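Local coordinates for protein hypothetical oxidoreductase ycnD (Bacillus subtilis, PDB 1ZCH) that uses NADH or NADPH to reduce FMN, and also reduces nitroaromatic compounds, quinones, chromates and azo dyes, at residues 49-54 against 147-152; 105-110 against 154-159; 28-33 against 122-127; 81-86 against 99-104. All coordinates share one frame; numbering follows the deposited sequence.

Interaction 1 of 4, residues 49-54 against 147-152; sequences ITVQDK and ELLELP. With CA (calcium ion), chain C.
Apolar packing alone joins Ile-49 and Val-51 to Leu-149 and Leu-151, and no hydrogen bond passes between the two segments. Leu-149 spreads its two methyl branches over the strand: CD1 comes to 4.4 Å from Ile-49 CG2, while CD2 lies 4.4 Å from Val-51 CG2. Ile-49 uses a second branch as well, its CG1 standing 4.4 Å from Leu-151 CD2. These spacings indicate ordinary, not tight, packing, consistent with a backbone separation of 8.2 Å between Ile-49 CA and Leu-149 CA. Leu-78 of the neighbouring strand 75-82 touches both Ile-49 and Leu-149 and extends the apolar patch.

Metal binding falls to Glu-150, between the two packing leucines. With CG beside the backbone N (chi1 -65°) and the chain extended beyond it, Glu-150 reaches calcium through OE1 at 2.2 Å. Its OE2 stays 4.0 Å from the calcium, so the carboxylate binds through one oxygen. Two waters and Asn-189 OD1 of the second subunit also bind it.

Backbone geometry explains the turn: Glu-150, at positive phi (59°), is the C-prime residue of a Schellman motif ending helix 142-148. The arrangement thus joins a Schellman-capped helix end to strand 46-51, whose Ile-49 and Thr-50 continue the sheet into the partner subunit of the nitroreductase-family homodimer.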
loop_
_atom_site.group_PDB
_atom_site.type_symbol
_atom_site.label_atom_id
_atom_site.label_comp_id
_atom_site.label_asym_id
_atom_site.label_seq_id
_atom_site.Cartn_x
_atom_site.Cartn_y
_atom_site.Cartn_z
ATOM N N ILE A 49 -12.211 9.021 2.282
ATOM C CA ILE A 49 -13.564 9.560 2.339
ATOM C C ILE A 49 -14.346 8.610 3.246
ATOM O O ILE A 49 -14.401 7.408 2.982
ATOM C CB ILE A 49 -14.256 9.567 0.949
ATOM C CG1 ILE A 49 -13.382 10.273 -0.094
ATOM C CG2 ILE A 49 -15.619 10.257 1.062
ATOM C CD1 ILE A 49 -13.183 11.750 0.144
ATOM N N THR A 50 -14.926 9.139 4.319
ATOM C CA THR A 50 -15.715 8.319 5.232
ATOM C C THR A 50 -17.168 8.472 4.824
ATOM O O THR A 50 -17.697 9.587 4.789
ATOM C CB THR A 50 -15.560 8.779 6.699
ATOM O OG1 THR A 50 -14.198 8.618 7.109
ATOM C CG2 THR A 50 -16.457 7.946 7.621
ATOM N N VAL A 51 -17.806 7.353 4.497
ATOM C CA VAL A 51 -19.202 7.368 4.082
ATOM C C VAL A 51 -20.041 6.580 5.076
ATOM O O VAL A 51 -19.809 5.389 5.292
ATOM C CB VAL A 51 -19.374 6.742 2.677
ATOM C CG1 VAL A 51 -20.848 6.724 2.292
ATOM C CG2 VAL A 51 -18.568 7.525 1.648
ATOM N N GLN A 52 -21.011 7.248 5.692
ATOM C CA GLN A 52 -21.882 6.582 6.649
ATOM C C GLN A 52 -23.348 6.794 6.279
ATOM O O GLN A 52 -24.239 6.179 6.866
ATOM C CB GLN A 52 -21.608 7.091 8.064
ATOM C CG GLN A 52 -20.151 6.954 8.482
ATOM C CD GLN A 52 -19.904 7.381 9.914
ATOM O OE1 GLN A 52 -20.159 6.625 10.851
ATOM N NE2 GLN A 52 -19.415 8.601 10.090
ATOM N N ASP A 53 -23.595 7.658 5.299
ATOM C CA ASP A 53 -24.958 7.917 4.841
ATOM C C ASP A 53 -25.475 6.645 4.180
ATOM O O ASP A 53 -24.874 6.145 3.227
ATOM C CB ASP A 53 -24.982 9.053 3.818
ATOM C CG ASP A 53 -26.377 9.330 3.293
ATOM O OD1 ASP A 53 -27.192 9.900 4.046
ATOM O OD2 ASP A 53 -26.666 8.968 2.133
ATOM N N LYS A 54 -26.596 6.134 4.679
ATOM C CA LYS A 54 -27.182 4.906 4.153
ATOM C C LYS A 54 -27.397 4.906 2.640
ATOM O O LYS A 54 -26.989 3.966 1.951
ATOM C CB LYS A 54 -28.511 4.622 4.859
ATOM C CG LYS A 54 -29.059 3.229 4.603
ATOM C CD LYS A 54 -28.174 2.169 5.241
ATOM C CE LYS A 54 -28.682 0.764 4.949
ATOM N NZ LYS A 54 -27.893 -0.271 5.672
ATOM N N GLU A 147 -17.918 10.979 -9.618
ATOM C CA GLU A 147 -18.972 11.987 -9.655
ATOM C C GLU A 147 -19.777 12.007 -8.362
ATOM O O GLU A 147 -20.094 13.073 -7.833
ATOM C CB GLU A 147 -19.905 11.729 -10.840
ATOM C CG GLU A 147 -19.196 11.822 -12.174
ATOM C CD GLU A 147 -18.551 13.179 -12.381
ATOM O OE1 GLU A 147 -17.496 13.249 -13.045
ATOM O OE2 GLU A 147 -19.107 14.181 -11.882
ATOM N N LEU A 148 -20.102 10.822 -7.856
ATOM C CA LEU A 148 -20.885 10.701 -6.634
ATOM C C LEU A 148 -20.213 11.341 -5.425
ATOM O O LEU A 148 -20.858 12.033 -4.637
ATOM C CB LEU A 148 -21.158 9.223 -6.331
ATOM C CG LEU A 148 -21.955 8.914 -5.060
ATOM C CD1 LEU A 148 -23.374 9.463 -5.187
ATOM C CD2 LEU A 148 -21.989 7.410 -4.835
ATOM N N LEU A 149 -18.913 11.116 -5.285
ATOM C CA LEU A 149 -18.171 11.642 -4.146
ATOM C C LEU A 149 -17.431 12.946 -4.424
ATOM O O LEU A 149 -16.676 13.432 -3.579
ATOM C CB LEU A 149 -17.199 10.573 -3.642
ATOM C CG LEU A 149 -17.895 9.258 -3.266
ATOM C CD1 LEU A 149 -16.879 8.265 -2.708
ATOM C CD2 LEU A 149 -18.988 9.538 -2.238
ATOM N N GLU A 150 -17.656 13.505 -5.608
ATOM C CA GLU A 150 -17.040 14.763 -6.003
ATOM C C GLU A 150 -15.515 14.739 -5.995
ATOM O O GLU A 150 -14.877 15.707 -5.581
ATOM C CB GLU A 150 -17.544 15.892 -5.097
ATOM C CG GLU A 150 -19.034 16.181 -5.247
ATOM C CD GLU A 150 -19.538 17.225 -4.265
ATOM O OE1 GLU A 150 -18.885 18.279 -4.127
ATOM O OE2 GLU A 150 -20.594 16.996 -3.636
ATOM N N LEU A 151 -14.930 13.637 -6.453
ATOM C CA LEU A 151 -13.476 13.541 -6.500
ATOM C C LEU A 151 -13.012 14.452 -7.631
ATOM O O LEU A 151 -13.446 14.308 -8.775
ATOM C CB LEU A 151 -13.038 12.097 -6.760
ATOM C CG LEU A 151 -13.635 11.050 -5.811
ATOM C CD1 LEU A 151 -13.038 9.678 -6.121
ATOM C CD2 LEU A 151 -13.362 11.444 -4.365
ATOM N N PRO A 152 -12.129 15.411 -7.323
ATOM C CA PRO A 152 -11.634 16.338 -8.343
ATOM C C PRO A 152 -10.501 15.759 -9.177
ATOM O O PRO A 152 -10.068 14.625 -8.968
ATOM C CB PRO A 152 -11.172 17.526 -7.510
ATOM C CG PRO A 152 -10.528 16.823 -6.336
ATOM C CD PRO A 152 -11.545 15.725 -6.003
HETATM CA CA CA C . -18.085 20.025 -2.972
HETATM O O HOH W 1 -15.882 19.048 -3.314
HETATM O O HOH W 2 -17.876 18.546 -0.919
#

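Interaction 2 of 4, residues 105-110 against 154-159; sequences ESVLVG and YVFPLS
Leu-158 makes the closer half of this contact, setting one methyl against the backbone of Gly-110: CD1 is 3.8 Å from Gly-110 O and 4.1 Å from Gly-110 C. The leucine branch gets there because CG lies opposite the carbonyl carbon, beside the backbone N (chi1 -77°). Gly-110, having no side chain, presents bare main chain to the strand, and Phe-156 and Leu-158 both bury surface against the 105-110 segment.

The other half is looser. Val-107 CG1 meets Phe-156 at the far end of its ring, 4.4 Å from CZ, and approaches obliquely. Phe-156 also meets the ring of Phe-245 edge-to-face. Nor does the looser side give onto solvent: Val-107 packs on Leu-108 of the second subunit, and two residues earlier Glu-105 OE2 forms a salt bridge with Arg-139 of that subunit.

Strand 155-164 has its own irregularity here, since Leu-158 and Ser-159 both face Phe-79 in a classic beta bulge; Ser-159 touches the FMN. Gly-110 N already bonds to Ser-106 O at 2.9 Å, in regular helical fashion. With no hydrogen bond between the segments, this part of helix 104-127 meets the strand by van der Waals contact, including a methyl against a backbone carbonyl, while the helix spends its backbone bonds along itself and the strand bonds to neighbouring strand 75-82.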
loop_
_atom_site.group_PDB
_atom_site.type_symbol
_atom_site.label_atom_id
_atom_site.label_comp_id
_atom_site.label_asym_id
_atom_site.label_seq_id
_atom_site.Cartn_x
_atom_site.Cartn_y
_atom_site.Cartn_z
ATOM N N GLU A 105 5.107 7.397 -12.495
ATOM C CA GLU A 105 5.724 7.460 -11.172
ATOM C C GLU A 105 4.701 7.988 -10.161
ATOM O O GLU A 105 4.637 7.515 -9.027
ATOM C CB GLU A 105 6.960 8.369 -11.199
ATOM C CG GLU A 105 7.521 8.764 -9.825
ATOM C CD GLU A 105 7.978 7.580 -8.974
ATOM O OE1 GLU A 105 8.100 6.451 -9.498
ATOM O OE2 GLU A 105 8.231 7.788 -7.765
ATOM N N SER A 106 3.897 8.965 -10.582
ATOM C CA SER A 106 2.878 9.545 -9.707
ATOM C C SER A 106 1.846 8.488 -9.322
ATOM O O SER A 106 1.382 8.443 -8.181
ATOM C CB SER A 106 2.177 10.717 -10.402
ATOM O OG SER A 106 1.575 10.303 -11.617
ATOM N N VAL A 107 1.495 7.636 -10.280
ATOM C CA VAL A 107 0.523 6.576 -10.042
ATOM C C VAL A 107 1.078 5.586 -9.018
ATOM O O VAL A 107 0.360 5.144 -8.119
ATOM C CB VAL A 107 0.173 5.838 -11.363
ATOM C CG1 VAL A 107 -0.671 4.595 -11.076
ATOM C CG2 VAL A 107 -0.586 6.790 -12.297
ATOM N N LEU A 108 2.356 5.242 -9.144
ATOM C CA LEU A 108 2.959 4.314 -8.196
ATOM C C LEU A 108 3.021 4.961 -6.818
ATOM O O LEU A 108 2.726 4.317 -5.812
ATOM C CB LEU A 108 4.371 3.908 -8.642
ATOM C CG LEU A 108 4.472 3.122 -9.953
ATOM C CD1 LEU A 108 5.924 2.722 -10.186
ATOM C CD2 LEU A 108 3.575 1.886 -9.900
ATOM N N VAL A 109 3.405 6.234 -6.765
ATOM C CA VAL A 109 3.477 6.934 -5.479
ATOM C C VAL A 109 2.114 6.917 -4.787
ATOM O O VAL A 109 2.008 6.587 -3.604
ATOM C CB VAL A 109 3.931 8.409 -5.654
ATOM C CG1 VAL A 109 3.742 9.178 -4.344
ATOM C CG2 VAL A 109 5.395 8.453 -6.074
ATOM N N GLY A 110 1.074 7.267 -5.535
ATOM C CA GLY A 110 -0.264 7.292 -4.971
ATOM C C GLY A 110 -0.788 5.934 -4.538
ATOM O O GLY A 110 -1.394 5.810 -3.468
ATOM N N TYR A 154 -6.921 14.837 -10.422
ATOM C CA TYR A 154 -5.738 14.391 -9.674
ATOM C C TYR A 154 -6.048 13.500 -8.475
ATOM O O TYR A 154 -5.183 13.240 -7.638
ATOM C CB TYR A 154 -4.889 15.587 -9.237
ATOM C CG TYR A 154 -4.414 16.409 -10.412
ATOM C CD1 TYR A 154 -3.659 15.830 -11.433
ATOM C CD2 TYR A 154 -4.750 17.758 -10.525
ATOM C CE1 TYR A 154 -3.253 16.573 -12.538
ATOM C CE2 TYR A 154 -4.348 18.509 -11.625
ATOM C CZ TYR A 154 -3.602 17.915 -12.626
ATOM O OH TYR A 154 -3.193 18.666 -13.704
ATOM N N VAL A 155 -7.289 13.033 -8.403
ATOM C CA VAL A 155 -7.717 12.136 -7.337
ATOM C C VAL A 155 -8.403 10.942 -7.999
ATOM O O VAL A 155 -9.239 11.117 -8.888
ATOM C CB VAL A 155 -8.733 12.817 -6.385
ATOM C CG1 VAL A 155 -9.214 11.818 -5.321
ATOM C CG2 VAL A 155 -8.096 14.032 -5.725
ATOM N N PHE A 156 -8.032 9.732 -7.598
ATOM C CA PHE A 156 -8.679 8.548 -8.153
ATOM C C PHE A 156 -8.838 7.454 -7.105
ATOM O O PHE A 156 -7.967 7.248 -6.254
ATOM C CB PHE A 156 -7.943 8.040 -9.410
ATOM C CG PHE A 156 -6.559 7.510 -9.164
ATOM C CD1 PHE A 156 -6.364 6.199 -8.743
ATOM C CD2 PHE A 156 -5.444 8.305 -9.417
ATOM C CE1 PHE A 156 -5.073 5.683 -8.583
ATOM C CE2 PHE A 156 -4.150 7.802 -9.261
ATOM C CZ PHE A 156 -3.964 6.486 -8.844
ATOM N N PRO A 157 -9.980 6.752 -7.137
ATOM C CA PRO A 157 -10.259 5.681 -6.178
ATOM C C PRO A 157 -9.380 4.459 -6.375
ATOM O O PRO A 157 -9.142 4.023 -7.501
ATOM C CB PRO A 157 -11.730 5.382 -6.430
ATOM C CG PRO A 157 -11.834 5.564 -7.917
ATOM C CD PRO A 157 -11.059 6.852 -8.138
ATOM N N LEU A 158 -8.888 3.912 -5.270
ATOM C CA LEU A 158 -8.056 2.718 -5.333
ATOM C C LEU A 158 -8.730 1.549 -4.629
ATOM O O LEU A 158 -8.847 0.462 -5.192
ATOM C CB LEU A 158 -6.683 2.996 -4.720
ATOM C CG LEU A 158 -5.790 3.786 -5.680
ATOM C CD1 LEU A 158 -4.574 4.328 -4.963
ATOM C CD2 LEU A 158 -5.384 2.869 -6.832
ATOM N N SER A 159 -9.195 1.771 -3.407
ATOM C CA SER A 159 -9.852 0.698 -2.672
ATOM C C SER A 159 -10.716 1.200 -1.533
ATOM O O SER A 159 -10.394 2.188 -0.877
ATOM C CB SER A 159 -8.809 -0.273 -2.109
ATOM O OG SER A 159 -9.421 -1.345 -1.399
#

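Interaction 3 of 4, residues 28-33 against 122-127; sequences DQIIEA and TAAAES
Ile-30 and Ala-124 lie at the heart of a near-antiparallel helix pair in the nitroreductase fold, where helix 24-36 packs on the end of helix 104-127. The axes of the two short segments approach to 8.7 Å, and their N-to-C directions make an angle of 150°. Ala-33 and Ala-124, which bring only methyls to the seam, are consistent with this proximity; Ile-30 CA and Ala-124 CA are 5.4 Å apart.

Of the residues here, Ile-30 buries the largest area, and its long branch does the reaching. CG1 stands beside the backbone N (chi1 -67°) and the chain continues extended, which carries CD1 across to the other helix, 3.6 Å from Ala-125 CB. On the way CG1 passes 3.9 Å from Ala-125 N, so the branch lies over main chain as well as methyl.

Ala-124 points its methyl into the other helix, where CB rests 4.1 Å from Ile-30 CA and also meets the methyl of Ala-33, CB to CB, at 3.8 Å. An alanine replacing Ile-30 would remove the branch lying along Ala-125 and would probably open a gap between the helices, depriving the Ala-125 methyl of its mate.

Beside this apolar seam, Glu-126 OE1 bonds to ND1 of His-11, an FMN-binding residue, and Ile-5 of the second subunit packs on Ala-124. Ser-127 OG turns back on its own helix and donates to Ala-124 O at 2.6 Å, tilted 19° from the carbonyl plane.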
loop_
_atom_site.group_PDB
_atom_site.type_symbol
_atom_site.label_atom_id
_atom_site.label_comp_id
_atom_site.label_asym_id
_atom_site.label_seq_id
_atom_site.Cartn_x
_atom_site.Cartn_y
_atom_site.Cartn_z
ATOM N N ASP A 28 -11.784 8.033 14.677
ATOM C CA ASP A 28 -10.718 9.022 14.828
ATOM C C ASP A 28 -9.374 8.337 15.047
ATOM O O ASP A 28 -8.359 8.748 14.488
ATOM C CB ASP A 28 -10.984 9.964 16.009
ATOM C CG ASP A 28 -12.158 10.895 15.772
ATOM O OD1 ASP A 28 -12.413 11.261 14.605
ATOM O OD2 ASP A 28 -12.815 11.279 16.763
ATOM N N GLN A 29 -9.368 7.294 15.873
ATOM C CA GLN A 29 -8.136 6.564 16.159
ATOM C C GLN A 29 -7.602 5.883 14.903
ATOM O O GLN A 29 -6.398 5.880 14.651
ATOM C CB GLN A 29 -8.381 5.517 17.248
ATOM C CG GLN A 29 -8.671 6.109 18.616
ATOM C CD GLN A 29 -8.960 5.047 19.656
ATOM O OE1 GLN A 29 -8.110 4.214 19.967
ATOM N NE2 GLN A 29 -10.169 5.070 20.198
ATOM N N ILE A 30 -8.506 5.299 14.126
ATOM C CA ILE A 30 -8.131 4.623 12.892
ATOM C C ILE A 30 -7.513 5.645 11.936
ATOM O O ILE A 30 -6.478 5.389 11.319
ATOM C CB ILE A 30 -9.371 3.960 12.245
ATOM C CG1 ILE A 30 -9.857 2.812 13.142
ATOM C CG2 ILE A 30 -9.046 3.474 10.832
ATOM C CD1 ILE A 30 -11.194 2.233 12.732
ATOM N N ILE A 31 -8.142 6.811 11.831
ATOM C CA ILE A 31 -7.638 7.863 10.957
ATOM C C ILE A 31 -6.297 8.402 11.452
ATOM O O ILE A 31 -5.401 8.684 10.650
ATOM C CB ILE A 31 -8.655 9.022 10.837
ATOM C CG1 ILE A 31 -9.931 8.513 10.154
ATOM C CG2 ILE A 31 -8.048 10.181 10.059
ATOM C CD1 ILE A 31 -9.710 7.945 8.755
ATOM N N GLU A 32 -6.149 8.534 12.769
ATOM C CA GLU A 32 -4.893 9.032 13.323
ATOM C C GLU A 32 -3.779 8.056 12.978
ATOM O O GLU A 32 -2.662 8.458 12.664
ATOM C CB GLU A 32 -4.992 9.150 14.849
ATOM C CG GLU A 32 -5.939 10.226 15.355
ATOM C CD GLU A 32 -6.113 10.175 16.864
ATOM O OE1 GLU A 32 -5.089 10.124 17.578
ATOM O OE2 GLU A 32 -7.271 10.187 17.336
ATOM N N ALA A 33 -4.089 6.765 13.048
ATOM C CA ALA A 33 -3.106 5.736 12.734
ATOM C C ALA A 33 -2.696 5.872 11.268
ATOM O O ALA A 33 -1.510 5.817 10.937
ATOM C CB ALA A 33 -3.694 4.358 12.994
ATOM N N THR A 122 -6.558 -1.076 8.396
ATOM C CA THR A 122 -7.007 -2.432 8.674
ATOM C C THR A 122 -6.458 -2.879 10.024
ATOM O O THR A 122 -7.191 -3.393 10.865
ATOM C CB THR A 122 -6.524 -3.407 7.577
ATOM O OG1 THR A 122 -7.179 -3.089 6.343
ATOM C CG2 THR A 122 -6.839 -4.852 7.958
ATOM N N ALA A 123 -5.162 -2.675 10.227
ATOM C CA ALA A 123 -4.516 -3.061 11.476
ATOM C C ALA A 123 -5.140 -2.345 12.675
ATOM O O ALA A 123 -5.428 -2.960 13.704
ATOM C CB ALA A 123 -3.028 -2.755 11.402
ATOM N N ALA A 124 -5.352 -1.042 12.535
ATOM C CA ALA A 124 -5.935 -0.244 13.611
ATOM C C ALA A 124 -7.358 -0.675 13.959
ATOM O O ALA A 124 -7.678 -0.925 15.126
ATOM C CB ALA A 124 -5.925 1.239 13.221
ATOM N N ALA A 125 -8.207 -0.762 12.941
ATOM C CA ALA A 125 -9.602 -1.140 13.136
ATOM C C ALA A 125 -9.746 -2.502 13.805
ATOM O O ALA A 125 -10.510 -2.660 14.762
ATOM C CB ALA A 125 -10.330 -1.143 11.791
ATOM N N GLU A 126 -9.015 -3.490 13.305
ATOM C CA GLU A 126 -9.112 -4.828 13.869
ATOM C C GLU A 126 -8.596 -4.910 15.303
ATOM O O GLU A 126 -9.068 -5.740 16.082
ATOM C CB GLU A 126 -8.412 -5.823 12.933
ATOM C CG GLU A 126 -9.107 -5.840 11.572
ATOM C CD GLU A 126 -8.519 -6.803 10.560
ATOM O OE1 GLU A 126 -7.469 -7.423 10.827
ATOM O OE2 GLU A 126 -9.125 -6.928 9.476
ATOM N N SER A 127 -7.663 -4.034 15.671
ATOM C CA SER A 127 -7.140 -4.031 17.037
ATOM C C SER A 127 -8.232 -3.549 17.999
ATOM O O SER A 127 -8.179 -3.809 19.201
ATOM C CB SER A 127 -5.914 -3.115 17.157
ATOM O OG SER A 127 -6.280 -1.742 17.200
#

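Interaction 4 of 4, residues 81-86 against 99-104; sequences ADFNRA and EITNGL
Phe-83 occupies an N-cap position with a side chain that cannot cap, and turns its ring instead toward Ile-100 and Thr-101. Ile-100 approaches the ring obliquely through CG2, 3.9 Å from Phe-83 CE1, the two side chains crossing at about a right angle. Thr-101 comes in nearer the root: its CG2 lies 3.9 Å from Phe-83 CB, and the side chains slide past each other in opposite directions. With OG1 between the backbone N and the carbonyl carbon (chi1 47°), CG2 falls beside the backbone N, on the side of the phenylalanine.

The polar work at the helix start falls to the preceding residue. Asp-82 OD1 accepts from Asn-84 N at 2.7 Å, an Asx turn, and from Arg-85 N at 3.1 Å, which extends it to an Asx motif where strand 75-82 passes into helix 84-94. Two donors thus grip one oxygen. OD2 turns elsewhere, bonding to Thr-47 and to Tyr-187 OH of the second subunit.

Across the contact, Ile-100 and Thr-101 form a short 3-10 segment in the loop before helix 104-127. Asn-102 ND2 bonds back to Glu-99 OE1 across this short turn at 2.8 Å, meeting the oxygen from above the carboxylate plane.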
loop_
_atom_site.group_PDB
_atom_site.type_symbol
_atom_site.label_atom_id
_atom_site.label_comp_id
_atom_site.label_asym_id
_atom_site.label_seq_id
_atom_site.Cartn_x
_atom_site.Cartn_y
_atom_site.Cartn_z
ATOM N N ALA A 81 -5.908 7.852 -4.237
ATOM C CA ALA A 81 -4.585 8.415 -4.462
ATOM C C ALA A 81 -4.953 9.891 -4.610
ATOM O O ALA A 81 -5.971 10.211 -5.232
ATOM C CB ALA A 81 -3.993 7.881 -5.759
ATOM N N ASP A 82 -4.148 10.791 -4.054
ATOM C CA ASP A 82 -4.474 12.212 -4.121
ATOM C C ASP A 82 -3.285 13.107 -4.451
ATOM O O ASP A 82 -2.337 13.209 -3.670
ATOM C CB ASP A 82 -5.083 12.658 -2.782
ATOM C CG ASP A 82 -5.651 14.076 -2.824
ATOM O OD1 ASP A 82 -5.004 14.979 -3.394
ATOM O OD2 ASP A 82 -6.744 14.292 -2.260
ATOM N N PHE A 83 -3.334 13.742 -5.619
ATOM C CA PHE A 83 -2.291 14.677 -6.027
ATOM C C PHE A 83 -2.947 16.046 -6.218
ATOM O O PHE A 83 -2.374 16.952 -6.831
ATOM C CB PHE A 83 -1.603 14.206 -7.317
ATOM C CG PHE A 83 -0.462 13.253 -7.076
ATOM C CD1 PHE A 83 0.836 13.726 -6.917
ATOM C CD2 PHE A 83 -0.695 11.883 -6.960
ATOM C CE1 PHE A 83 1.895 12.849 -6.643
ATOM C CE2 PHE A 83 0.352 10.998 -6.685
ATOM C CZ PHE A 83 1.648 11.483 -6.526
ATOM N N ASN A 84 -4.162 16.188 -5.687
ATOM C CA ASN A 84 -4.883 17.462 -5.768
ATOM C C ASN A 84 -4.281 18.422 -4.742
ATOM O O ASN A 84 -4.087 19.607 -5.018
ATOM C CB ASN A 84 -6.379 17.271 -5.491
ATOM C CG ASN A 84 -7.140 18.591 -5.470
ATOM O OD1 ASN A 84 -7.017 19.404 -6.389
ATOM N ND2 ASN A 84 -7.929 18.807 -4.424
ATOM N N ARG A 85 -3.983 17.921 -3.545
ATOM C CA ARG A 85 -3.361 18.788 -2.552
ATOM C C ARG A 85 -1.997 19.225 -3.096
ATOM O O ARG A 85 -1.545 20.339 -2.840
ATOM C CB ARG A 85 -3.205 18.064 -1.208
ATOM C CG ARG A 85 -4.510 17.956 -0.409
ATOM C CD ARG A 85 -4.254 17.394 0.994
ATOM N NE ARG A 85 -3.778 16.018 0.918
ATOM C CZ ARG A 85 -4.568 14.951 0.971
ATOM N NH1 ARG A 85 -5.879 15.100 1.119
ATOM N NH2 ARG A 85 -4.050 13.738 0.836
ATOM N N ALA A 86 -1.347 18.346 -3.855
ATOM C CA ALA A 86 -0.055 18.677 -4.455
ATOM C C ALA A 86 -0.293 19.743 -5.527
ATOM O O ALA A 86 0.509 20.662 -5.695
ATOM C CB ALA A 86 0.578 17.434 -5.090
ATOM N N GLU A 99 4.472 18.447 -12.768
ATOM C CA GLU A 99 4.856 17.515 -13.823
ATOM C C GLU A 99 4.871 16.055 -13.389
ATOM O O GLU A 99 4.854 15.159 -14.230
ATOM C CB GLU A 99 6.244 17.874 -14.367
ATOM C CG GLU A 99 6.325 19.179 -15.152
ATOM C CD GLU A 99 5.505 19.155 -16.433
ATOM O OE1 GLU A 99 5.380 18.075 -17.048
ATOM O OE2 GLU A 99 4.995 20.222 -16.836
ATOM N N ILE A 100 4.908 15.810 -12.085
ATOM C CA ILE A 100 4.951 14.436 -11.599
ATOM C C ILE A 100 3.757 13.625 -12.112
ATOM O O ILE A 100 3.877 12.427 -12.380
ATOM C CB ILE A 100 5.006 14.396 -10.038
ATOM C CG1 ILE A 100 5.378 12.987 -9.563
ATOM C CG2 ILE A 100 3.671 14.829 -9.445
ATOM C CD1 ILE A 100 6.753 12.522 -10.029
ATOM N N THR A 101 2.615 14.284 -12.280
ATOM C CA THR A 101 1.416 13.600 -12.756
ATOM C C THR A 101 1.434 13.265 -14.248
ATOM O O THR A 101 0.478 12.685 -14.772
ATOM C CB THR A 101 0.164 14.421 -12.455
ATOM O OG1 THR A 101 0.380 15.783 -12.850
ATOM C CG2 THR A 101 -0.159 14.356 -10.969
ATOM N N ASN A 102 2.516 13.620 -14.932
ATOM C CA ASN A 102 2.619 13.327 -16.358
ATOM C C ASN A 102 3.393 12.043 -16.654
ATOM O O ASN A 102 3.768 11.776 -17.796
ATOM C CB ASN A 102 3.240 14.517 -17.096
ATOM C CG ASN A 102 2.307 15.718 -17.128
ATOM O OD1 ASN A 102 1.104 15.569 -17.337
ATOM N ND2 ASN A 102 2.856 16.911 -16.924
ATOM N N GLY A 103 3.612 11.247 -15.612
ATOM C CA GLY A 103 4.313 9.984 -15.753
ATOM C C GLY A 103 3.760 9.005 -14.734
ATOM O O GLY A 103 3.206 9.423 -13.718
ATOM N N LEU A 104 3.902 7.708 -14.994
ATOM C CA LEU A 104 3.388 6.688 -14.085
ATOM C C LEU A 104 3.995 6.693 -12.683
ATOM O O LEU A 104 3.454 6.070 -11.771
ATOM C CB LEU A 104 3.538 5.298 -14.717
ATOM C CG LEU A 104 2.569 5.039 -15.881
ATOM C CD1 LEU A 104 2.868 3.701 -16.539
ATOM C CD2 LEU A 104 1.137 5.069 -15.358
#

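From the N terminus, helix 24-36 opens interaction 3 and strand 46-51 opens interaction 1. Interaction 4 starts and closes within both of these spans, joining the corner after strand 75-82 to the loop before helix 104-127. That helix then opens interaction 2, near its start, and closes interaction 3 near its end. Interaction 1 closes at 147-152 and interaction 2 last, at 154-159; hence interactions 1, 2 and 3 cross one another, while 4 and 2 run in series. Interactions 2 and 4 have centres about 8 Å apart and lie on neighbouring strands, 155-164 and 75-82. Interactions 1, 2 and 4 all reach one sheet, and all four contacts touch the second subunit.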